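Uncharacterized protein (Desulfotomaculum acetoxidans, PDB 3U4Y) is of unknown function but folds as a seven-bladed beta-propeller with similarity to the lactonase family, so a lactonase-like activity is possible but unproven. Local coordinates at residues T152-K157 and G168-S173; P125-A130 and I145-A150; Q277-K282 and I319-P324. One frame throughout, in Å; residues are numbered along the deposited sequence.

Contact 1. Residues T152-K157 and G168-S173; sequences TVRRFK and GQEFIS
Backbone hydrogen bonds join 152-157 and 168-173 as antiparallel partners whose short strand axes run at 150° to each other. Val-153 and Phe-171 form a hydrogen-bonded pair: Val-153 N gives to Phe-171 O at 2.7 Å, Phe-171 N returns to Val-153 O at 2.8 Å, and both donors lie in the acceptor's carbonyl plane. Further along, Arg-155 N reaches Gln-169 O at 2.9 Å, almost along the C=O axis. The two strands are a hairpin and form the third and the outermost, fourth strand of one four-stranded blade of the beta-propeller.

Charged groups occupy the face that carries Arg-154 and Glu-170. The Arg-154 chain, CG anti to the backbone N and extended to NE, brings NH2 to 3.0 Å from Glu-170 OE2 in a salt bridge whose hydrogen bond is weak and bent, with guanidinium and carboxylate planes 42° apart. Gly-168 CA lies over one guanidinium face, 3.5 Å from Arg-154 NH1, which also pairs with Asp-166. Glu-170 OE2 has its stronger partner in Arg-147 of strand 142-147.

On the other face Arg-155 and Gln-169 run alongside each other, pointing the same way. Gln-169 OE1 lies in the guanidinium plane and takes a hydrogen bond from Arg-155 NH1 at 3.1 Å, the donor standing 53° above the amide plane; Arg-155 NH1 also forms a salt bridge with Glu-209.

Apolar contact centres on the Phe-171 ring. Val-153 CG2 approaches Phe-171 CD2 at 4.1 Å, the side chains crossing near a right angle, while Arg-155 CB sits at the ring edge, 4.0 Å from Phe-171 CE2.

Contact 2. Residues P125-A130 and I145-A150; sequences PIPYDA and IDRSSA
A type I beta turn from Pro-127 to Ala-130, closed by Ala-130 N to Pro-127 O at 3.2 Å, carries the chain from the outermost strand of one propeller blade into the innermost strand of the next. At its end Ala-130 faces Arg-147 as an antiparallel non-hydrogen-bonded pair, CA to CA 4.6 Å, where strand 142-147 ends. Asp-129 O takes two bonds from Ser-148: a nearly straight one from Ser-148 N (2.9 Å, 175° at the hydrogen), coming from above the carbonyl plane, and one from Ser-148 OG at 2.8 Å, in that plane and on a lone pair.

The Asp-129 carboxylate, its CG crowded between backbone N and carbonyl carbon, reaches across to the loop. Asp-129 OD2 accepts from Ser-149 N on its anti lone pair at 3.2 Å and from Ala-150 N nearly along the C-O axis at 3.1 Å. Asp-129 OD1 offers its syn lone pair to Arg-147 NE at 2.9 Å in a salt bridge, with weaker bonds from Arg-147 NH2; carboxylate and guanidinium planes are 87° apart. The Arg-147 chain bends at chi3 (46°), and its guanidinium lies between Pro-127 CB, over the centre of one face, and Ala-150 CB, toward the rim of the other. An alanine in place of Asp-129 would remove both carboxylate oxygens and would probably loosen the backbone at Ser-149 and Ala-150 and leave Arg-147 less firmly oriented.

Because Arg-147 NH1 also holds Glu-170, the guanidinium is shared between two carboxylates, an arrangement likely to keep both acids ionised.

Contact 3. Residues Q277-K282 and I319-P324; sequences QMALNK and IAICHP
Segments 277-282 and 319-324 place the innermost strands of two neighbouring propeller blades side by side near the centre of the protein. Strand 319-321 comes from the C-terminal end of the chain yet pairs with strand 11-16, so that its blade is completed by both ends of the chain, the ring closure often called molecular velcro. The short axes of 278-280 and 319-321 are nearly parallel, 5° apart, and approach to 6.2 Å; side chains rather than backbone hydrogen bonds fill the interval.

Ile-319 opens the contact with its CG2, in the crowded position between backbone N and carbonyl carbon, lying against the peptide link of Gln-277 and Met-278 (a selenomethionine), 3.4 Å from Met-278 N. Ile-321 also projects across: its CG1, anti to the carbonyl carbon, meets Ala-279 CB at 3.4 Å, and CG2 lies against Asn-281 CA. Ile-321 also touches Phe-288 of strand 286-291, within the neighbouring blade. Cys-322 turns to a disulfide with Cys-51, while Cys-322 O lies 3.8 Å from Lys-282 CB.

His-323 brings its ring edge-on to the 280-282 backbone. His-323 NE2 donates to Leu-280 O at 2.6 Å, a bent bond (132° at the hydrogen), and makes a longer, weak one to Asn-281 O. Next to it on the same ring edge, His-323 CD2 comes to 3.5 Å from Lys-282 CA.

Contacts 1 and 2 meet on the blade of strands 130-135 to 164-172 and touch directly, their centres 9 Å apart. Strand 142-147 lies next to strand 152-158, with Arg-154 N probably bonded to Ile-145 O at 3.0 Å, and a salt bridge from Arg-147 NH1 to Glu-170 OE2 at 2.6 Å links their polar groups. Contact 3 is on the opposite side of the chain's centre, its centre about 27 Å from that of contact 1 and 26 Å from that of contact 2, and it sets two blades side by side. A bound Tris molecule, probably from the crystallisation liquor, lies about 4 Å from the Glu-170 side chain; no active site is established.

Contact 1. Residues T152-K157 and G168-S173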
loop_
_atom_site.group_PDB
_atom_site.type_symbol
_atom_site.label_atom_id
_atom_site.label_comp_id
_atom_site.label_asym_id
_atom_site.label_seq_id
_atom_site.Cartn_x
_atom_site.Cartn_y
_atom_site.Cartn_z
ATOM N N THR A 152 -4.514 13.433 -11.865
ATOM C CA THR A 152 -5.884 12.989 -11.874
ATOM C C THR A 152 -5.853 11.577 -11.302
ATOM O O THR A 152 -4.805 10.940 -11.320
ATOM C CB THR A 152 -6.340 12.912 -13.318
ATOM O OG1 THR A 152 -7.750 12.746 -13.374
ATOM C CG2 THR A 152 -5.690 11.726 -13.993
ATOM N N VAL A 153 -6.970 11.077 -10.780
ATOM C CA VAL A 153 -7.049 9.638 -10.473
ATOM C C VAL A 153 -8.104 8.967 -11.346
ATOM O O VAL A 153 -9.130 9.569 -11.656
ATOM C CB VAL A 153 -7.292 9.303 -8.970
ATOM C CG1 VAL A 153 -6.736 10.383 -8.083
ATOM C CG2 VAL A 153 -8.734 9.126 -8.706
ATOM N N ARG A 154 -7.831 7.731 -11.763
ATOM C CA ARG A 154 -8.720 7.012 -12.672
ATOM C C ARG A 154 -9.390 5.844 -11.983
ATOM O O ARG A 154 -8.799 5.217 -11.103
ATOM C CB ARG A 154 -7.945 6.515 -13.873
ATOM C CG ARG A 154 -8.814 5.964 -14.973
ATOM C CD ARG A 154 -8.045 6.057 -16.256
ATOM N NE ARG A 154 -8.624 5.323 -17.369
ATOM C CZ ARG A 154 -8.453 5.673 -18.639
ATOM N NH1 ARG A 154 -8.998 4.960 -19.604
ATOM N NH2 ARG A 154 -7.760 6.759 -18.941
ATOM N N ARG A 155 -10.615 5.545 -12.409
ATOM C CA ARG A 155 -11.448 4.551 -11.740
ATOM C C ARG A 155 -11.616 3.247 -12.504
ATOM O O ARG A 155 -12.113 3.235 -13.627
ATOM C CB ARG A 155 -12.829 5.134 -11.473
ATOM C CG ARG A 155 -13.894 4.086 -11.508
ATOM C CD ARG A 155 -15.282 4.603 -11.242
ATOM N NE ARG A 155 -16.139 3.438 -11.065
ATOM C CZ ARG A 155 -17.379 3.324 -11.517
ATOM N NH1 ARG A 155 -17.957 4.314 -12.173
ATOM N NH2 ARG A 155 -18.039 2.203 -11.300
ATOM N N PHE A 156 -11.240 2.140 -11.870
ATOM C CA PHE A 156 -11.409 0.822 -12.480
ATOM C C PHE A 156 -12.391 -0.084 -11.754
ATOM O O PHE A 156 -12.916 0.257 -10.696
ATOM C CB PHE A 156 -10.070 0.122 -12.590
ATOM C CG PHE A 156 -9.134 0.777 -13.549
ATOM C CD1 PHE A 156 -8.913 0.228 -14.804
ATOM C CD2 PHE A 156 -8.477 1.946 -13.202
ATOM C CE1 PHE A 156 -8.046 0.826 -15.698
ATOM C CE2 PHE A 156 -7.609 2.556 -14.089
ATOM C CZ PHE A 156 -7.395 1.993 -15.342
ATOM N N LYS A 157 -12.624 -1.252 -12.340
ATOM C CA LYS A 157 -13.565 -2.220 -11.793
ATOM C C LYS A 157 -12.984 -3.627 -11.719
ATOM O O LYS A 157 -12.227 -4.045 -12.595
ATOM C CB LYS A 157 -14.815 -2.259 -12.656
ATOM C CG LYS A 157 -16.077 -1.981 -11.893
ATOM C CD LYS A 157 -16.286 -3.017 -10.838
ATOM C CE LYS A 157 -17.747 -3.392 -10.751
ATOM N NZ LYS A 157 -17.916 -4.522 -9.807
ATOM N N GLY A 168 -12.629 4.556 -17.451
ATOM C CA GLY A 168 -12.084 5.744 -18.075
ATOM C C GLY A 168 -12.651 7.020 -17.488
ATOM O O GLY A 168 -12.775 8.030 -18.176
ATOM N N GLN A 169 -13.040 6.962 -16.222
ATOM C CA GLN A 169 -13.453 8.156 -15.519
ATOM C C GLN A 169 -12.259 8.588 -14.703
ATOM O O GLN A 169 -11.691 7.779 -13.971
ATOM C CB GLN A 169 -14.660 7.878 -14.617
ATOM C CG GLN A 169 -15.939 7.503 -15.379
ATOM C CD GLN A 169 -17.177 7.299 -14.490
ATOM O OE1 GLN A 169 -17.082 7.064 -13.278
ATOM N NE2 GLN A 169 -18.352 7.382 -15.109
ATOM N N GLU A 170 -11.852 9.844 -14.865
ATOM C CA GLU A 170 -10.760 10.425 -14.083
ATOM C C GLU A 170 -11.242 11.625 -13.271
ATOM O O GLU A 170 -12.233 12.254 -13.628
ATOM C CB GLU A 170 -9.607 10.845 -14.992
ATOM C CG GLU A 170 -9.116 9.765 -15.930
ATOM C CD GLU A 170 -7.907 10.205 -16.729
ATOM O OE1 GLU A 170 -7.346 11.274 -16.403
ATOM O OE2 GLU A 170 -7.523 9.492 -17.685
ATOM N N PHE A 171 -10.530 11.934 -12.190
ATOM C CA PHE A 171 -10.957 12.936 -11.215
ATOM C C PHE A 171 -9.762 13.698 -10.680
ATOM O O PHE A 171 -8.728 13.096 -10.387
ATOM C CB PHE A 171 -11.650 12.265 -10.023
ATOM C CG PHE A 171 -12.681 11.264 -10.411
ATOM C CD1 PHE A 171 -13.921 11.666 -10.844
ATOM C CD2 PHE A 171 -12.411 9.911 -10.340
ATOM C CE1 PHE A 171 -14.872 10.731 -11.207
ATOM C CE2 PHE A 171 -13.362 8.973 -10.700
ATOM C CZ PHE A 171 -14.587 9.382 -11.131
ATOM N N ILE A 172 -9.906 15.011 -10.508
ATOM C CA ILE A 172 -8.789 15.813 -10.016
ATOM C C ILE A 172 -8.298 15.214 -8.715
ATOM O O ILE A 172 -9.102 14.698 -7.938
ATOM C CB ILE A 172 -9.174 17.281 -9.747
ATOM C CG1 ILE A 172 -9.913 17.869 -10.934
ATOM C CG2 ILE A 172 -7.918 18.104 -9.495
ATOM C CD1 ILE A 172 -9.083 17.865 -12.174
ATOM N N SER A 173 -6.992 15.294 -8.466
ATOM C CA SER A 173 -6.408 14.717 -7.251
ATOM C C SER A 173 -6.252 15.742 -6.136
ATOM O O SER A 173 -5.810 15.415 -5.040
ATOM C CB SER A 173 -5.055 14.028 -7.544
ATOM O OG SER A 173 -3.994 14.943 -7.824
#

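Contact 2. Residues P125-A130 and I145-A150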
loop_
_atom_site.group_PDB
_atom_site.type_symbol
_atom_site.label_atom_id
_atom_site.label_comp_id
_atom_site.label_asym_id
_atom_site.label_seq_id
_atom_site.Cartn_x
_atom_site.Cartn_y
_atom_site.Cartn_z
ATOM N N PRO A 125 -4.636 -2.938 -20.019
ATOM C CA PRO A 125 -3.651 -1.860 -20.133
ATOM C C PRO A 125 -4.058 -0.622 -19.333
ATOM O O PRO A 125 -5.236 -0.240 -19.252
ATOM C CB PRO A 125 -3.670 -1.543 -21.626
ATOM C CG PRO A 125 -5.075 -1.796 -21.999
ATOM C CD PRO A 125 -5.537 -2.976 -21.178
ATOM N N ILE A 126 -3.048 0.004 -18.746
ATOM C CA ILE A 126 -3.228 1.209 -17.971
ATOM C C ILE A 126 -2.284 2.272 -18.544
ATOM O O ILE A 126 -1.327 1.941 -19.249
ATOM C CB ILE A 126 -2.972 0.911 -16.478
ATOM C CG1 ILE A 126 -1.522 0.503 -16.241
ATOM C CG2 ILE A 126 -3.847 -0.243 -16.036
ATOM C CD1 ILE A 126 -1.156 0.384 -14.796
ATOM N N PRO A 127 -2.561 3.552 -18.277
ATOM C CA PRO A 127 -1.761 4.619 -18.880
ATOM C C PRO A 127 -0.341 4.635 -18.365
ATOM O O PRO A 127 -0.068 4.125 -17.286
ATOM C CB PRO A 127 -2.472 5.898 -18.428
ATOM C CG PRO A 127 -3.824 5.473 -18.043
ATOM C CD PRO A 127 -3.686 4.088 -17.502
ATOM N N TYR A 128 0.535 5.258 -19.146
ATOM C CA TYR A 128 1.953 5.425 -18.845
ATOM C C TYR A 128 2.292 5.982 -17.457
ATOM O O TYR A 128 3.281 5.576 -16.857
ATOM C CB TYR A 128 2.591 6.317 -19.916
ATOM C CG TYR A 128 2.231 7.763 -19.780
ATOM C CD1 TYR A 128 3.112 8.664 -19.206
ATOM C CD2 TYR A 128 1.007 8.226 -20.201
ATOM C CE1 TYR A 128 2.782 9.996 -19.066
ATOM C CE2 TYR A 128 0.654 9.562 -20.061
ATOM C CZ TYR A 128 1.545 10.446 -19.497
ATOM O OH TYR A 128 1.193 11.776 -19.363
ATOM N N ASP A 129 1.475 6.899 -16.945
ATOM C CA ASP A 129 1.809 7.620 -15.712
ATOM C C ASP A 129 1.211 7.002 -14.472
ATOM O O ASP A 129 1.204 7.634 -13.418
ATOM C CB ASP A 129 1.374 9.089 -15.786
ATOM C CG ASP A 129 -0.061 9.249 -16.238
ATOM O OD1 ASP A 129 -0.634 8.305 -16.820
ATOM O OD2 ASP A 129 -0.613 10.335 -16.030
ATOM N N ALA A 130 0.732 5.768 -14.612
ATOM C CA ALA A 130 0.006 5.052 -13.570
ATOM C C ALA A 130 0.875 4.566 -12.399
ATOM O O ALA A 130 1.777 3.760 -12.597
ATOM C CB ALA A 130 -0.687 3.887 -14.196
ATOM N N ILE A 145 -6.622 4.330 -9.177
ATOM C CA ILE A 145 -5.178 4.407 -9.326
ATOM C C ILE A 145 -4.821 5.848 -9.574
ATOM O O ILE A 145 -5.644 6.606 -10.063
ATOM C CB ILE A 145 -4.706 3.600 -10.545
ATOM C CG1 ILE A 145 -5.383 4.143 -11.805
ATOM C CG2 ILE A 145 -4.987 2.115 -10.359
ATOM C CD1 ILE A 145 -4.697 3.796 -13.078
ATOM N N ASP A 146 -3.592 6.221 -9.243
ATOM C CA ASP A 146 -3.069 7.552 -9.546
ATOM C C ASP A 146 -2.515 7.671 -10.970
ATOM O O ASP A 146 -1.967 6.724 -11.519
ATOM C CB ASP A 146 -1.962 7.905 -8.562
ATOM C CG ASP A 146 -2.433 7.870 -7.134
ATOM O OD1 ASP A 146 -1.728 7.294 -6.280
ATOM O OD2 ASP A 146 -3.513 8.421 -6.863
ATOM N N ARG A 147 -2.663 8.846 -11.561
ATOM C CA ARG A 147 -2.021 9.150 -12.842
ATOM C C ARG A 147 -1.130 10.394 -12.693
ATOM O O ARG A 147 -1.603 11.522 -12.753
ATOM C CB ARG A 147 -3.073 9.342 -13.929
ATOM C CG ARG A 147 -3.844 8.073 -14.254
ATOM C CD ARG A 147 -4.502 8.241 -15.579
ATOM N NE ARG A 147 -3.522 8.796 -16.498
ATOM C CZ ARG A 147 -3.780 9.226 -17.724
ATOM N NH1 ARG A 147 -5.012 9.182 -18.215
ATOM N NH2 ARG A 147 -2.788 9.697 -18.458
ATOM N N SER A 148 0.161 10.166 -12.498
ATOM C CA SER A 148 1.042 11.169 -11.912
ATOM C C SER A 148 1.254 12.391 -12.783
ATOM O O SER A 148 1.517 13.474 -12.278
ATOM C CB SER A 148 2.398 10.551 -11.533
ATOM O OG SER A 148 2.879 9.662 -12.536
ATOM N N SER A 149 1.162 12.217 -14.092
ATOM C CA SER A 149 1.391 13.336 -14.996
ATOM C C SER A 149 0.103 14.071 -15.352
ATOM O O SER A 149 0.130 15.260 -15.633
ATOM C CB SER A 149 2.147 12.885 -16.244
ATOM O OG SER A 149 3.479 12.569 -15.901
ATOM N N ALA A 150 -1.023 13.370 -15.322
ATOM C CA ALA A 150 -2.327 13.994 -15.541
ATOM C C ALA A 150 -2.941 14.561 -14.252
ATOM O O ALA A 150 -4.061 15.037 -14.267
ATOM C CB ALA A 150 -3.280 13.006 -16.189
#

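Contact 3. Residues Q277-K282 and I319-P324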
loop_
_atom_site.group_PDB
_atom_site.type_symbol
_atom_site.label_atom_id
_atom_site.label_comp_id
_atom_site.label_asym_id
_atom_site.label_seq_id
_atom_site.Cartn_x
_atom_site.Cartn_y
_atom_site.Cartn_z
ATOM N N GLN A 277 5.070 2.352 2.519
ATOM C CA GLN A 277 6.281 2.270 3.311
ATOM C C GLN A 277 6.000 2.552 4.775
ATOM O O GLN A 277 6.891 3.012 5.478
ATOM C CB GLN A 277 7.330 3.270 2.830
ATOM C CG GLN A 277 7.772 3.151 1.373
ATOM C CD GLN A 277 8.916 4.122 1.048
ATOM O OE1 GLN A 277 10.094 3.805 1.247
ATOM N NE2 GLN A 277 8.567 5.317 0.575
HETATM N N MSE A 278 4.774 2.298 5.231
HETATM C CA MSE A 278 4.410 2.533 6.633
HETATM C C MSE A 278 3.202 1.693 7.011
HETATM O O MSE A 278 2.274 1.551 6.219
HETATM C CB MSE A 278 4.103 4.010 6.869
HETATM C CG MSE A 278 4.151 4.491 8.335
HETATM SE SE MSE A 278 3.624 6.401 8.554
HETATM C CE MSE A 278 5.116 6.983 9.609
ATOM N N ALA A 279 3.217 1.121 8.212
ATOM C CA ALA A 279 2.078 0.345 8.686
ATOM C C ALA A 279 1.872 0.529 10.171
ATOM O O ALA A 279 2.818 0.806 10.908
ATOM C CB ALA A 279 2.256 -1.116 8.372
ATOM N N LEU A 280 0.623 0.359 10.593
ATOM C CA LEU A 280 0.208 0.478 11.987
ATOM C C LEU A 280 0.135 -0.936 12.572
ATOM O O LEU A 280 -0.429 -1.825 11.937
ATOM C CB LEU A 280 -1.193 1.110 11.990
ATOM C CG LEU A 280 -1.760 2.218 12.887
ATOM C CD1 LEU A 280 -0.715 3.036 13.603
ATOM C CD2 LEU A 280 -2.641 3.111 12.038
ATOM N N ASN A 281 0.701 -1.167 13.754
ATOM C CA ASN A 281 0.458 -2.444 14.455
ATOM C C ASN A 281 -1.048 -2.666 14.642
ATOM O O ASN A 281 -1.833 -1.744 14.414
ATOM C CB ASN A 281 1.220 -2.528 15.795
ATOM C CG ASN A 281 0.755 -1.493 16.822
ATOM O OD1 ASN A 281 0.247 -0.431 16.475
ATOM N ND2 ASN A 281 0.937 -1.811 18.097
ATOM N N LYS A 282 -1.435 -3.873 15.040
ATOM C CA LYS A 282 -2.846 -4.207 15.207
ATOM C C LYS A 282 -3.498 -3.382 16.311
ATOM O O LYS A 282 -4.720 -3.240 16.351
ATOM C CB LYS A 282 -3.015 -5.701 15.491
ATOM C CG LYS A 282 -2.483 -6.142 16.845
ATOM C CD LYS A 282 -3.057 -7.492 17.247
ATOM C CE LYS A 282 -1.956 -8.511 17.487
ATOM N NZ LYS A 282 -2.370 -9.883 17.081
ATOM N N ILE A 319 5.673 -2.772 2.944
ATOM C CA ILE A 319 5.582 -3.314 4.287
ATOM C C ILE A 319 4.128 -3.523 4.628
ATOM O O ILE A 319 3.278 -2.706 4.265
ATOM C CB ILE A 319 6.214 -2.370 5.320
ATOM C CG1 ILE A 319 5.798 -2.754 6.738
ATOM C CG2 ILE A 319 5.816 -0.936 5.062
ATOM C CD1 ILE A 319 6.621 -2.034 7.794
ATOM N N ALA A 320 3.847 -4.628 5.316
ATOM C CA ALA A 320 2.490 -4.980 5.729
ATOM C C ALA A 320 2.496 -5.573 7.116
ATOM O O ALA A 320 3.422 -6.277 7.494
ATOM C CB ALA A 320 1.863 -5.957 4.764
ATOM N N ILE A 321 1.455 -5.291 7.881
ATOM C CA ILE A 321 1.367 -5.850 9.211
ATOM C C ILE A 321 0.087 -6.668 9.340
ATOM O O ILE A 321 -0.882 -6.438 8.624
ATOM C CB ILE A 321 1.485 -4.749 10.272
ATOM C CG1 ILE A 321 2.818 -4.020 10.099
ATOM C CG2 ILE A 321 1.361 -5.321 11.648
ATOM C CD1 ILE A 321 3.345 -3.356 11.340
ATOM N N CYS A 322 0.106 -7.655 10.225
ATOM C CA CYS A 322 -1.026 -8.546 10.402
ATOM C C CYS A 322 -2.193 -7.812 11.048
ATOM O O CYS A 322 -2.027 -7.180 12.094
ATOM C CB CYS A 322 -0.619 -9.725 11.277
ATOM S SG CYS A 322 -1.905 -10.958 11.393
ATOM N N HIS A 323 -3.367 -7.888 10.426
ATOM C CA HIS A 323 -4.560 -7.232 10.967
ATOM C C HIS A 323 -5.756 -8.131 10.775
ATOM O O HIS A 323 -6.356 -8.141 9.703
ATOM C CB HIS A 323 -4.847 -5.905 10.248
ATOM C CG HIS A 323 -3.881 -4.808 10.570
ATOM N ND1 HIS A 323 -3.457 -3.892 9.631
ATOM C CD2 HIS A 323 -3.259 -4.473 11.724
ATOM C CE1 HIS A 323 -2.610 -3.049 10.190
ATOM N NE2 HIS A 323 -2.475 -3.375 11.464
ATOM N N PRO A 324 -6.104 -8.909 11.799
ATOM C CA PRO A 324 -7.320 -9.702 11.617
ATOM C C PRO A 324 -8.585 -8.854 11.726
ATOM O O PRO A 324 -8.618 -7.834 12.428
ATOM C CB PRO A 324 -7.245 -10.724 12.736
ATOM C CG PRO A 324 -6.252 -10.185 13.715
ATOM C CD PRO A 324 -5.329 -9.303 12.988
#